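Local coordinates for Thg1-like uncharacterized protein (Bacillus thuringiensis, PDB 4KGM) that probably adds nucleotides to tRNA ends, as relatives of tRNA(His) guanylyltransferase do, and binds ATP with magnesium in a polymerase palm-like catalytic domain, at residues A[28-33]-A[73-78]; A[32-37]-A[126-131]; A[135-140]-A[235-240]; A[62-67]-A[79-84]. All blocks are in the same frame, centred on the assembly; numbering follows the deposited sequence. Where two conformers were deposited one is given.

Contact 1. Residues A[28-33]-A[73-78]; sequences RIDGAH and QSDEIS. With MG (magnesium ion), chain G; MG (magnesium ion), chain H; ATP (adenosine-5'-triphosphate), chain E.
Asp30 and Asp75 share two magnesium ions, each carboxylate giving one oxygen to each metal, in the two-metal arrangement of a polymerase palm. Asp30 OD1 and Asp75 OD2 both lie 2.1 Å from the magnesium of chain G, whose six ligands are completed by Gly31 O and ATP O3G, O1B and O2A. The other oxygens, Asp30 OD2 and Asp75 OD1, bind the magnesium of chain H, together with a water and ATP O2A, which bridges the metals. With their planes 82° apart, the short, two-oxygen aspartates reach both ions, Asp30 from its strand and Asp75 from the turn just before the neighbouring strand. Gly31 N bonds to Asp75 O (2.9 Å) at the mouth of the antiparallel pair, and further from the ATP the strands are joined by a reciprocal pair, Ile29 N to Ile77 O at 2.7 Å and Ile77 N to Ile29 O at 2.6 Å. Branched Ile29 and Ile77 suit both strand and core: their CB atoms pack 4.2 Å apart on the face covered by helices 97-119 and 47-63. On the metal-bearing face, Arg28 turns its guanidinium to Glu12 of the second subunit, and Glu76 OE1 forms a salt bridge with Arg147. Glu76 CB packs 3.4 Å from Asp30 OD2.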
# COMPACT_ATOMS: atom_id res chain seq x y z
N ARG A 28 4.35 -5.95 16.20
CA ARG A 28 5.59 -5.91 16.96
C ARG A 28 5.98 -4.49 17.37
O ARG A 28 5.96 -3.56 16.56
CB ARG A 28 6.75 -6.59 16.21
CG ARG A 28 8.00 -6.76 17.07
CD ARG A 28 9.02 -7.74 16.48
NE ARG A 28 9.67 -7.23 15.28
CZ ARG A 28 9.50 -7.73 14.07
NH1 ARG A 28 8.69 -8.76 13.88
NH2 ARG A 28 10.13 -7.20 13.03
N ILE A 29 6.32 -4.33 18.64
CA ILE A 29 6.74 -3.05 19.17
C ILE A 29 8.18 -3.19 19.66
O ILE A 29 8.49 -4.08 20.41
CB ILE A 29 5.82 -2.62 20.33
CG1 ILE A 29 4.45 -2.26 19.80
CG2 ILE A 29 6.39 -1.44 21.08
CD1 ILE A 29 3.33 -2.52 20.77
N ASP A 30 9.05 -2.30 19.20
CA ASP A 30 10.47 -2.37 19.56
C ASP A 30 10.98 -1.04 20.11
O ASP A 30 10.78 0.01 19.49
CB ASP A 30 11.31 -2.81 18.36
CG ASP A 30 12.74 -3.15 18.74
OD1 ASP A 30 13.58 -2.23 18.82
OD2 ASP A 30 13.03 -4.35 18.97
N GLY A 31 11.65 -1.09 21.26
CA GLY A 31 12.18 0.10 21.90
C GLY A 31 13.19 0.84 21.05
O GLY A 31 14.07 0.24 20.43
N ALA A 32 13.07 2.17 21.02
CA ALA A 32 13.98 3.00 20.23
C ALA A 32 15.25 3.33 21.01
O ALA A 32 15.19 3.85 22.12
CB ALA A 32 13.28 4.27 19.79
N HIS A 33 16.40 3.02 20.40
CA HIS A 33 17.71 3.29 21.00
C HIS A 33 17.83 2.74 22.42
O HIS A 33 18.25 3.45 23.33
CB HIS A 33 18.00 4.80 21.01
CG HIS A 33 17.92 5.44 19.66
ND1 HIS A 33 18.72 5.05 18.61
CD2 HIS A 33 17.14 6.44 19.19
CE1 HIS A 33 18.44 5.79 17.55
NE2 HIS A 33 17.48 6.64 17.87
N GLN A 73 10.62 -10.27 24.64
CA GLN A 73 12.03 -10.62 24.62
C GLN A 73 12.84 -9.35 24.38
O GLN A 73 12.50 -8.57 23.49
CB GLN A 73 12.31 -11.66 23.53
CG GLN A 73 13.73 -11.62 23.00
CD GLN A 73 13.83 -10.94 21.66
OE1 GLN A 73 14.52 -9.93 21.51
NE2 GLN A 73 13.15 -11.49 20.66
N SER A 74 13.88 -9.15 25.18
CA SER A 74 14.70 -7.94 25.10
C SER A 74 13.85 -6.68 25.18
O SER A 74 13.14 -6.45 26.16
CB SER A 74 15.54 -7.93 23.82
OG SER A 74 16.28 -9.13 23.68
N ASP A 75 13.91 -5.86 24.13
CA ASP A 75 13.15 -4.61 24.09
C ASP A 75 12.02 -4.66 23.06
O ASP A 75 11.53 -3.62 22.62
CB ASP A 75 14.08 -3.44 23.78
CG ASP A 75 14.65 -3.50 22.38
OD1 ASP A 75 14.82 -4.62 21.85
OD2 ASP A 75 14.91 -2.43 21.79
N GLU A 76 11.62 -5.87 22.68
CA GLU A 76 10.57 -6.02 21.68
C GLU A 76 9.33 -6.70 22.24
O GLU A 76 9.41 -7.52 23.17
CB GLU A 76 11.08 -6.77 20.45
CG GLU A 76 11.10 -8.28 20.62
CD GLU A 76 11.42 -9.00 19.33
OE1 GLU A 76 12.13 -8.42 18.48
OE2 GLU A 76 10.94 -10.14 19.16
N ILE A 77 8.17 -6.36 21.68
CA ILE A 77 6.90 -6.93 22.10
C ILE A 77 6.06 -7.34 20.89
O ILE A 77 5.64 -6.48 20.11
CB ILE A 77 6.09 -5.94 22.95
CG1 ILE A 77 6.82 -5.62 24.26
CG2 ILE A 77 4.71 -6.49 23.25
CD1 ILE A 77 6.06 -4.68 25.17
N SER A 78 5.84 -8.64 20.73
CA SER A 78 5.00 -9.14 19.64
C SER A 78 3.61 -9.48 20.16
O SER A 78 3.47 -10.11 21.21
CB SER A 78 5.64 -10.36 18.98
OG SER A 78 6.79 -10.01 18.24
MG MG G . 15.24 -1.49 19.91
MG MG H . 15.25 -4.73 19.55
PG ATP E . 17.00 0.60 17.61
O1G ATP E . 17.63 -0.25 16.53
O2G ATP E . 16.78 2.04 17.24
O3G ATP E . 15.80 -0.05 18.27
PB ATP E . 18.31 -0.49 19.88
O1B ATP E . 17.00 -0.65 20.62
O2B ATP E . 19.56 -0.18 20.66
O3B ATP E . 18.14 0.66 18.76
PA ATP E . 18.24 -3.26 19.61
O1A ATP E . 18.93 -4.32 18.79
O2A ATP E . 16.75 -3.31 19.84
O3A ATP E . 18.60 -1.81 19.01
O5' ATP E . 18.95 -3.16 21.05
C5' ATP E . 18.33 -3.68 22.22
C4' ATP E . 19.16 -3.30 23.44
O4' ATP E . 18.38 -3.38 24.64
C3' ATP E . 20.36 -4.22 23.62
O3' ATP E . 21.57 -3.51 23.35
C2' ATP E . 20.32 -4.66 25.07
O2' ATP E . 21.57 -4.37 25.71
C1' ATP E . 19.20 -3.86 25.71
N9 ATP E . 18.41 -4.69 26.64
C8 ATP E . 17.37 -5.48 26.32
N7 ATP E . 16.86 -6.11 27.41
C5 ATP E . 17.59 -5.72 28.47
C6 ATP E . 17.60 -6.00 29.93
N6 ATP E . 16.70 -6.85 30.48
N1 ATP E . 18.53 -5.38 30.68
C2 ATP E . 19.43 -4.53 30.14
N3 ATP E . 19.48 -4.23 28.83
C4 ATP E . 18.61 -4.79 27.96
O HOH W 1 15.26 -5.59 17.77

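Contact 2. Residues A[32-37]-A[126-131]; sequences AHFHTY and ATFDGR. With ATP (adenosine-5'-triphosphate), chain E; PO4 (phosphate ion), chain F.
Ala32 N donates an almost straight hydrogen bond to Thr127 O (2.8 Å, 177° at the hydrogen), approaching it 34° from the carbonyl plane. Beside this bond the small Ala32 CB fits 3.3 Å from Thr127 OG1, which lies between the backbone N and the carbonyl carbon (chi1 54°). A water adds a second link, donating to Ala32 O and accepting from Thr127 N. Ala126 brings only a methyl, and two rings use it: Tyr37 receives CB over its face as a CH-pi contact, 3.9 Å from the ring centroid, while Phe34 CZ touches the same CB at 4.0 Å. Phe34 CZ also meets Phe128 CZ at 3.9 Å, the two rings being inclined to each other without stacking. These hydrophobic side chains hold the short helical turn 34-37, which follows strand 25-31 in the palm-like domain, against the start of strand 128-134 at the margin of the sheet. The turn also meets the triphosphate: Phe34 N bonds to ATP O1B, and in one of its two conformers His35 ND1 also donates to ATP O2B. Behind the aromatic cluster lies helix 97-119, from which Phe112 meets Phe128 edge-to-face and Asn113 OD1 accepts a hydrogen bond from Ala126 N. Further along the strand, Asp129 OD2 bridges to Arg131 NH2, which also donates to O3 of a phosphate ion, probably from the crystallisation liquor, at 2.6 Å, and Lys99 of the second subunit pairs with the same Asp129 oxygen.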
# COMPACT_ATOMS: atom_id res chain seq x y z
N ALA A 32 13.07 2.17 21.02
CA ALA A 32 13.98 3.00 20.23
C ALA A 32 15.25 3.33 21.01
O ALA A 32 15.19 3.85 22.12
CB ALA A 32 13.28 4.27 19.79
N HIS A 33 16.40 3.02 20.40
CA HIS A 33 17.71 3.29 21.00
C HIS A 33 17.83 2.74 22.42
O HIS A 33 18.25 3.45 23.33
CB HIS A 33 18.00 4.80 21.01
CG HIS A 33 17.92 5.44 19.66
ND1 HIS A 33 18.72 5.05 18.61
CD2 HIS A 33 17.14 6.44 19.19
CE1 HIS A 33 18.44 5.79 17.55
NE2 HIS A 33 17.48 6.64 17.87
N PHE A 34 17.46 1.48 22.60
CA PHE A 34 17.50 0.87 23.93
C PHE A 34 18.89 0.40 24.33
O PHE A 34 19.06 -0.30 25.32
CB PHE A 34 16.45 -0.24 24.06
CG PHE A 34 15.19 0.21 24.75
CD1 PHE A 34 14.57 1.39 24.39
CD2 PHE A 34 14.64 -0.54 25.77
CE1 PHE A 34 13.42 1.81 25.02
CE2 PHE A 34 13.49 -0.13 26.41
CZ PHE A 34 12.88 1.05 26.04
N HIS A 35 19.88 0.78 23.53
CA HIS A 35 21.28 0.54 23.88
C HIS A 35 21.74 1.67 24.80
O HIS A 35 22.59 1.49 25.66
CB HIS A 35 22.14 0.51 22.62
CG HIS A 35 22.02 1.75 21.77
ND1 HIS A 35 21.03 1.91 20.83
CD2 HIS A 35 22.76 2.88 21.74
CE1 HIS A 35 21.17 3.08 20.24
NE2 HIS A 35 22.21 3.69 20.78
N THR A 36 21.14 2.84 24.59
CA THR A 36 21.43 4.03 25.38
C THR A 36 20.54 4.08 26.61
O THR A 36 20.99 4.38 27.72
CB THR A 36 21.20 5.31 24.56
OG1 THR A 36 22.05 5.31 23.41
CG2 THR A 36 21.48 6.55 25.40
N TYR A 37 19.26 3.78 26.41
CA TYR A 37 18.27 3.82 27.48
C TYR A 37 18.59 2.80 28.58
O TYR A 37 18.38 3.07 29.76
CB TYR A 37 16.87 3.58 26.93
CG TYR A 37 15.78 3.62 27.98
CD1 TYR A 37 15.24 4.84 28.39
CD2 TYR A 37 15.28 2.46 28.55
CE1 TYR A 37 14.25 4.89 29.35
CE2 TYR A 37 14.29 2.50 29.51
CZ TYR A 37 13.78 3.72 29.90
OH TYR A 37 12.79 3.77 30.86
N ALA A 126 11.40 6.95 27.37
CA ALA A 126 11.52 5.80 26.49
C ALA A 126 10.51 5.90 25.36
O ALA A 126 9.36 6.28 25.58
CB ALA A 126 11.32 4.51 27.27
N THR A 127 10.95 5.57 24.15
CA THR A 127 10.06 5.57 22.99
C THR A 127 10.08 4.22 22.27
O THR A 127 11.02 3.44 22.44
CB THR A 127 10.40 6.69 22.00
OG1 THR A 127 11.79 6.60 21.64
CG2 THR A 127 10.12 8.05 22.61
N PHE A 128 9.05 3.97 21.48
CA PHE A 128 8.91 2.70 20.78
C PHE A 128 8.43 2.93 19.35
O PHE A 128 7.80 3.94 19.05
CB PHE A 128 7.89 1.80 21.50
CG PHE A 128 8.29 1.42 22.90
CD1 PHE A 128 8.04 2.27 23.96
CD2 PHE A 128 8.89 0.20 23.14
CE1 PHE A 128 8.40 1.91 25.25
CE2 PHE A 128 9.26 -0.16 24.43
CZ PHE A 128 9.01 0.70 25.48
N ASP A 129 8.72 1.98 18.47
CA ASP A 129 8.14 1.99 17.14
C ASP A 129 7.11 0.87 17.08
O ASP A 129 7.06 0.02 17.96
CB ASP A 129 9.21 1.79 16.06
CG ASP A 129 9.47 0.33 15.76
OD1 ASP A 129 9.67 -0.46 16.71
OD2 ASP A 129 9.47 -0.03 14.57
N GLY A 130 6.29 0.88 16.03
CA GLY A 130 5.26 -0.13 15.87
C GLY A 130 5.08 -0.52 14.42
O GLY A 130 5.16 0.32 13.52
N ARG A 131 4.84 -1.81 14.19
CA ARG A 131 4.58 -2.30 12.84
C ARG A 131 3.56 -3.44 12.88
O ARG A 131 3.60 -4.29 13.77
CB ARG A 131 5.87 -2.76 12.16
CG ARG A 131 6.58 -3.91 12.86
CD ARG A 131 7.98 -4.11 12.31
NE ARG A 131 8.84 -2.97 12.61
CZ ARG A 131 10.12 -2.87 12.24
NH1 ARG A 131 10.68 -3.86 11.55
NH2 ARG A 131 10.83 -1.80 12.55
PG ATP E . 17.00 0.60 17.61
O1G ATP E . 17.63 -0.25 16.53
O2G ATP E . 16.78 2.04 17.24
O3G ATP E . 15.80 -0.05 18.27
PB ATP E . 18.31 -0.49 19.88
O1B ATP E . 17.00 -0.65 20.62
O2B ATP E . 19.56 -0.18 20.66
O3B ATP E . 18.14 0.66 18.76
PA ATP E . 18.24 -3.26 19.61
O1A ATP E . 18.93 -4.32 18.79
O2A ATP E . 16.75 -3.31 19.84
O3A ATP E . 18.60 -1.81 19.01
O5' ATP E . 18.95 -3.16 21.05
C5' ATP E . 18.33 -3.68 22.22
C4' ATP E . 19.16 -3.30 23.44
O4' ATP E . 18.38 -3.38 24.64
C3' ATP E . 20.36 -4.22 23.62
O3' ATP E . 21.57 -3.51 23.35
C2' ATP E . 20.32 -4.66 25.07
O2' ATP E . 21.57 -4.37 25.71
C1' ATP E . 19.20 -3.86 25.71
N9 ATP E . 18.41 -4.69 26.64
C8 ATP E . 17.37 -5.48 26.32
N7 ATP E . 16.86 -6.11 27.41
C5 ATP E . 17.59 -5.72 28.47
C6 ATP E . 17.60 -6.00 29.93
N6 ATP E . 16.70 -6.85 30.48
N1 ATP E . 18.53 -5.38 30.68
C2 ATP E . 19.43 -4.53 30.14
N3 ATP E . 19.48 -4.23 28.83
C4 ATP E . 18.61 -4.79 27.96
P PO4 F . 14.04 -1.65 10.79
O1 PO4 F . 13.62 -0.55 9.84
O2 PO4 F . 15.54 -1.64 10.95
O3 PO4 F . 13.40 -1.42 12.14
O4 PO4 F . 13.60 -2.99 10.25
O HOH W 2 14.19 5.29 24.01

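Contact 3. Residues A[135-140]-A[235-240]; sequences LPQDEV and QFVYLN
Gln137 crosses Tyr238 obliquely, with the amide and ring planes 40° apart. Its CB lies 3.6 Å from Tyr238 CE1, and NE2 lies 3.6 Å from Tyr238 CD1, so CB and the amide meet the neighbouring ring atoms CE1 and CD1. Beyond CG the chain is extended (chi2 178°), which carries CD out toward the end of helix 231-237. There NE2 donates to Val237 O at 3.2 Å, approaching from above the carbonyl plane, 44° out of it. Glutamine suits this place because its methylenes pack on the tyrosine while its amide reaches a carbonyl near a helix terminus, an oxygen that also accepts from Tyr84 OH. Beside the polar pair, the two methyls of Val237 meet the other segment: CG1 lies 3.7 Å from Gln137 CB, and CG2 lies 3.6 Å from Val140 CG1. The two valines run past one another in opposite senses, a compact fit between short branched side chains. Asp138 contributes mainly its CB, near Tyr238 OH, while its OD1 is paired with Arg22 of the third subunit. The contact therefore joins the turn between strand 128-134 and helix 140-160 to the end of helix 231-237, with Val140 and Phe236 both resting on Leu80 of strand 76-81.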
# COMPACT_ATOMS: atom_id res chain seq x y z
N LEU A 135 -0.59 -12.79 8.81
CA LEU A 135 0.08 -14.06 8.63
C LEU A 135 -0.94 -15.15 8.35
O LEU A 135 -2.04 -15.13 8.91
CB LEU A 135 0.88 -14.44 9.88
CG LEU A 135 2.24 -13.79 10.11
CD1 LEU A 135 2.86 -14.33 11.38
CD2 LEU A 135 3.15 -14.03 8.93
N PRO A 136 -0.59 -16.09 7.47
CA PRO A 136 -1.45 -17.27 7.30
C PRO A 136 -1.44 -18.09 8.58
O PRO A 136 -0.48 -18.03 9.35
CB PRO A 136 -0.78 -18.04 6.16
CG PRO A 136 0.61 -17.50 6.08
CD PRO A 136 0.55 -16.08 6.54
N GLN A 137 -2.52 -18.85 8.82
CA GLN A 137 -2.68 -19.61 10.05
C GLN A 137 -1.52 -20.57 10.34
O GLN A 137 -1.13 -20.74 11.49
CB GLN A 137 -4.00 -20.38 10.03
CG GLN A 137 -5.23 -19.51 10.22
CD GLN A 137 -6.52 -20.30 10.15
OE1 GLN A 137 -6.83 -20.90 9.12
NE2 GLN A 137 -7.28 -20.30 11.23
N ASP A 138 -0.98 -21.20 9.30
CA ASP A 138 0.10 -22.17 9.49
C ASP A 138 1.48 -21.52 9.53
O ASP A 138 2.49 -22.17 9.27
CB ASP A 138 0.04 -23.28 8.44
CG ASP A 138 0.22 -22.78 7.02
OD1 ASP A 138 0.08 -23.59 6.08
OD2 ASP A 138 0.51 -21.57 6.82
N GLU A 139 1.52 -20.23 9.84
CA GLU A 139 2.78 -19.51 9.96
C GLU A 139 2.86 -18.73 11.27
O GLU A 139 3.89 -18.12 11.58
CB GLU A 139 2.99 -18.58 8.77
CG GLU A 139 3.33 -19.29 7.46
CD GLU A 139 4.80 -19.64 7.34
OE1 GLU A 139 5.41 -20.04 8.35
OE2 GLU A 139 5.36 -19.50 6.23
N VAL A 140 1.77 -18.74 12.03
CA VAL A 140 1.72 -18.01 13.29
C VAL A 140 2.67 -18.63 14.32
O VAL A 140 3.45 -17.92 14.96
CB VAL A 140 0.30 -17.95 13.87
CG1 VAL A 140 0.28 -17.14 15.16
CG2 VAL A 140 -0.66 -17.36 12.85
N GLN A 235 -3.45 -22.81 19.56
CA GLN A 235 -4.71 -22.85 20.29
C GLN A 235 -5.50 -21.56 20.10
O GLN A 235 -6.72 -21.53 20.26
CB GLN A 235 -4.46 -23.08 21.78
CG GLN A 235 -3.58 -22.03 22.43
CD GLN A 235 -3.44 -22.22 23.93
OE1 GLN A 235 -4.39 -22.60 24.61
NE2 GLN A 235 -2.24 -21.96 24.45
N PHE A 236 -4.80 -20.49 19.75
CA PHE A 236 -5.43 -19.19 19.54
C PHE A 236 -5.62 -18.93 18.05
O PHE A 236 -6.34 -18.01 17.66
CB PHE A 236 -4.58 -18.07 20.16
CG PHE A 236 -4.28 -18.27 21.61
CD1 PHE A 236 -5.27 -18.15 22.57
CD2 PHE A 236 -2.99 -18.55 22.03
CE1 PHE A 236 -4.99 -18.33 23.91
CE2 PHE A 236 -2.70 -18.73 23.38
CZ PHE A 236 -3.70 -18.62 24.31
N VAL A 237 -4.96 -19.73 17.22
CA VAL A 237 -4.97 -19.54 15.77
C VAL A 237 -6.17 -20.22 15.11
O VAL A 237 -6.85 -19.62 14.28
CB VAL A 237 -3.67 -20.08 15.14
CG1 VAL A 237 -3.68 -19.85 13.64
CG2 VAL A 237 -2.47 -19.41 15.78
N TYR A 238 -6.42 -21.47 15.48
CA TYR A 238 -7.55 -22.21 14.94
C TYR A 238 -8.69 -22.27 15.95
O TYR A 238 -8.60 -22.95 16.98
CB TYR A 238 -7.12 -23.62 14.53
CG TYR A 238 -5.96 -23.64 13.56
CD1 TYR A 238 -6.17 -23.56 12.19
CD2 TYR A 238 -4.65 -23.74 14.01
CE1 TYR A 238 -5.11 -23.58 11.30
CE2 TYR A 238 -3.58 -23.76 13.13
CZ TYR A 238 -3.82 -23.68 11.77
OH TYR A 238 -2.76 -23.69 10.88
N LEU A 239 -9.77 -21.55 15.66
CA LEU A 239 -10.90 -21.43 16.58
C LEU A 239 -11.76 -22.70 16.62
O LEU A 239 -11.91 -23.32 17.67
CB LEU A 239 -11.76 -20.22 16.21
N ASN A 240 -12.32 -23.07 15.47
CA ASN A 240 -13.19 -24.24 15.38
C ASN A 240 -12.41 -25.54 15.43
O ASN A 240 -11.62 -25.78 16.34
CB ASN A 240 -14.04 -24.17 14.12

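Contact 4. Residues A[62-67]-A[79-84]; sequences QNIMGA and ILITNY
Ile64 and Ile79 reach toward each other tip to tip, their CD1 methyls 3.7 Å apart, whereas Ile64 and Ile81 cross at about a right angle. In the crossing pair it is the branch methyl of Ile64, CG2, that meets the end of Ile81, CD1, at 3.7 Å. Ile64 thus spends its two arms on two strand residues that share a face, which a branched side chain does well. Ile81 divides likewise: CD1 takes Ile64, while CG2, anti to the backbone N, turns to the turn backbone and lies 3.3 Å from Met65 O. Small Ala67 pairs with Ile81 as an antiparallel non-hydrogen-bonded bridge, and its CB lies 4.5 Å from Ile79 CG2. Between these groups the chain makes a type II turn from Ile64 to Ala67, closed by Ala67 N to Ile64 O. Gly66 holds its third position with a positive phi of 89°, and the lack of CB also lets its CA pass 3.4 Å from Thr82 O. The same glycine offers its O to Thr82 N in a 3.0 Å hydrogen bond of 166°, the one hydrogen bond between the segments. Trp92 from a loop packs on Ile64, and Val25 and Val27 of strand 25-31 touch Ile81. The turn leads helix 47-63 into strand 67-73, the helix-to-strand step of the beta-alpha-beta-beta-alpha-beta, ferredoxin-like core on which polymerase palm domains are built.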
# COMPACT_ATOMS: atom_id res chain seq x y z
N GLN A 62 -4.86 -6.08 27.37
CA GLN A 62 -6.12 -5.67 27.98
C GLN A 62 -6.87 -4.66 27.12
O GLN A 62 -8.09 -4.54 27.22
CB GLN A 62 -5.87 -5.07 29.37
CG GLN A 62 -5.45 -6.08 30.42
CD GLN A 62 -4.83 -5.43 31.65
OE1 GLN A 62 -4.23 -4.36 31.56
NE2 GLN A 62 -4.98 -6.08 32.80
N ASN A 63 -6.15 -3.93 26.28
CA ASN A 63 -6.74 -2.82 25.53
C ASN A 63 -6.81 -3.02 24.02
O ASN A 63 -7.27 -2.13 23.30
CB ASN A 63 -6.02 -1.51 25.86
CG ASN A 63 -6.38 -0.97 27.23
OD1 ASN A 63 -7.34 -0.21 27.38
ND2 ASN A 63 -5.61 -1.36 28.24
N ILE A 64 -6.36 -4.17 23.54
CA ILE A 64 -6.37 -4.45 22.11
C ILE A 64 -7.44 -5.48 21.74
O ILE A 64 -7.41 -6.62 22.21
CB ILE A 64 -4.99 -4.93 21.62
CG1 ILE A 64 -3.97 -3.79 21.72
CG2 ILE A 64 -5.08 -5.42 20.19
CD1 ILE A 64 -2.56 -4.20 21.33
N MET A 65 -8.38 -5.06 20.90
CA MET A 65 -9.47 -5.93 20.46
C MET A 65 -8.94 -7.13 19.68
O MET A 65 -8.25 -6.98 18.67
CB MET A 65 -10.46 -5.15 19.60
CG MET A 65 -11.63 -5.98 19.08
SD MET A 65 -12.75 -5.04 18.02
CE MET A 65 -13.11 -3.63 19.06
N GLY A 66 -9.26 -8.33 20.16
CA GLY A 66 -8.86 -9.56 19.50
C GLY A 66 -7.51 -10.09 19.94
O GLY A 66 -7.02 -11.07 19.38
N ALA A 67 -6.89 -9.45 20.93
CA ALA A 67 -5.59 -9.88 21.42
C ALA A 67 -5.66 -11.26 22.08
O ALA A 67 -6.46 -11.49 22.98
CB ALA A 67 -5.02 -8.86 22.39
N ILE A 79 2.59 -9.07 19.42
CA ILE A 79 1.21 -9.31 19.82
C ILE A 79 0.43 -10.03 18.72
O ILE A 79 0.40 -9.58 17.58
CB ILE A 79 0.49 -8.00 20.16
CG1 ILE A 79 1.31 -7.19 21.17
CG2 ILE A 79 -0.91 -8.28 20.69
CD1 ILE A 79 0.85 -5.76 21.32
N LEU A 80 -0.18 -11.16 19.08
CA LEU A 80 -1.02 -11.90 18.14
C LEU A 80 -2.47 -11.46 18.26
O LEU A 80 -3.09 -11.60 19.32
CB LEU A 80 -0.92 -13.41 18.38
CG LEU A 80 -2.00 -14.26 17.70
CD1 LEU A 80 -1.90 -14.15 16.18
CD2 LEU A 80 -1.92 -15.71 18.14
N ILE A 81 -3.02 -10.94 17.16
CA ILE A 81 -4.41 -10.50 17.13
C ILE A 81 -5.20 -11.33 16.13
O ILE A 81 -4.78 -11.50 14.98
CB ILE A 81 -4.52 -9.01 16.74
CG1 ILE A 81 -3.53 -8.17 17.55
CG2 ILE A 81 -5.94 -8.52 16.95
CD1 ILE A 81 -3.51 -6.71 17.15
N THR A 82 -6.34 -11.85 16.57
CA THR A 82 -7.24 -12.57 15.68
C THR A 82 -8.59 -11.85 15.62
O THR A 82 -9.04 -11.31 16.63
CB THR A 82 -7.46 -14.03 16.13
OG1 THR A 82 -8.13 -14.05 17.39
CG2 THR A 82 -6.14 -14.76 16.24
N ASN A 83 -9.22 -11.86 14.45
CA ASN A 83 -10.48 -11.17 14.26
C ASN A 83 -11.53 -12.04 13.59
O ASN A 83 -12.42 -11.53 12.89
CB ASN A 83 -10.27 -9.89 13.45
CG ASN A 83 -9.56 -10.15 12.13
OD1 ASN A 83 -9.31 -11.30 11.77
ND2 ASN A 83 -9.24 -9.09 11.41
N TYR A 84 -11.43 -13.35 13.79
CA TYR A 84 -12.34 -14.29 13.15
C TYR A 84 -12.90 -15.31 14.13
O TYR A 84 -13.24 -16.43 13.75
CB TYR A 84 -11.64 -15.00 11.99
CG TYR A 84 -10.28 -15.55 12.34
CD1 TYR A 84 -9.13 -14.79 12.13
CD2 TYR A 84 -10.14 -16.82 12.87
CE1 TYR A 84 -7.88 -15.29 12.45
CE2 TYR A 84 -8.89 -17.33 13.19
CZ TYR A 84 -7.76 -16.56 12.98
OH TYR A 84 -6.52 -17.05 13.29

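Contacts 1 and 2 are successive parts of one ATP site, their centres about 7 Å apart: contact 1 supplies the protein ligands of both magnesium ions, and residues 32-37 continue directly into the turn that grips the phosphates. Strand 25-31 is bonded on its two sides, to 76-81 in contact 1 and to 128-134, which contact 2 uses, where Asp129 N meets Asp30 O at 3.0 Å. Contact 4 lies about 18 Å from contact 1, centre to centre, further along strand 76-81, and Ile29 CD1 touches Ile79 CD1 at 4.1 Å. Contact 3 is about 23 Å from contact 1 between centres, away from the nucleotide, but Val237 O is 2.8 Å from Tyr84 OH of contact 4.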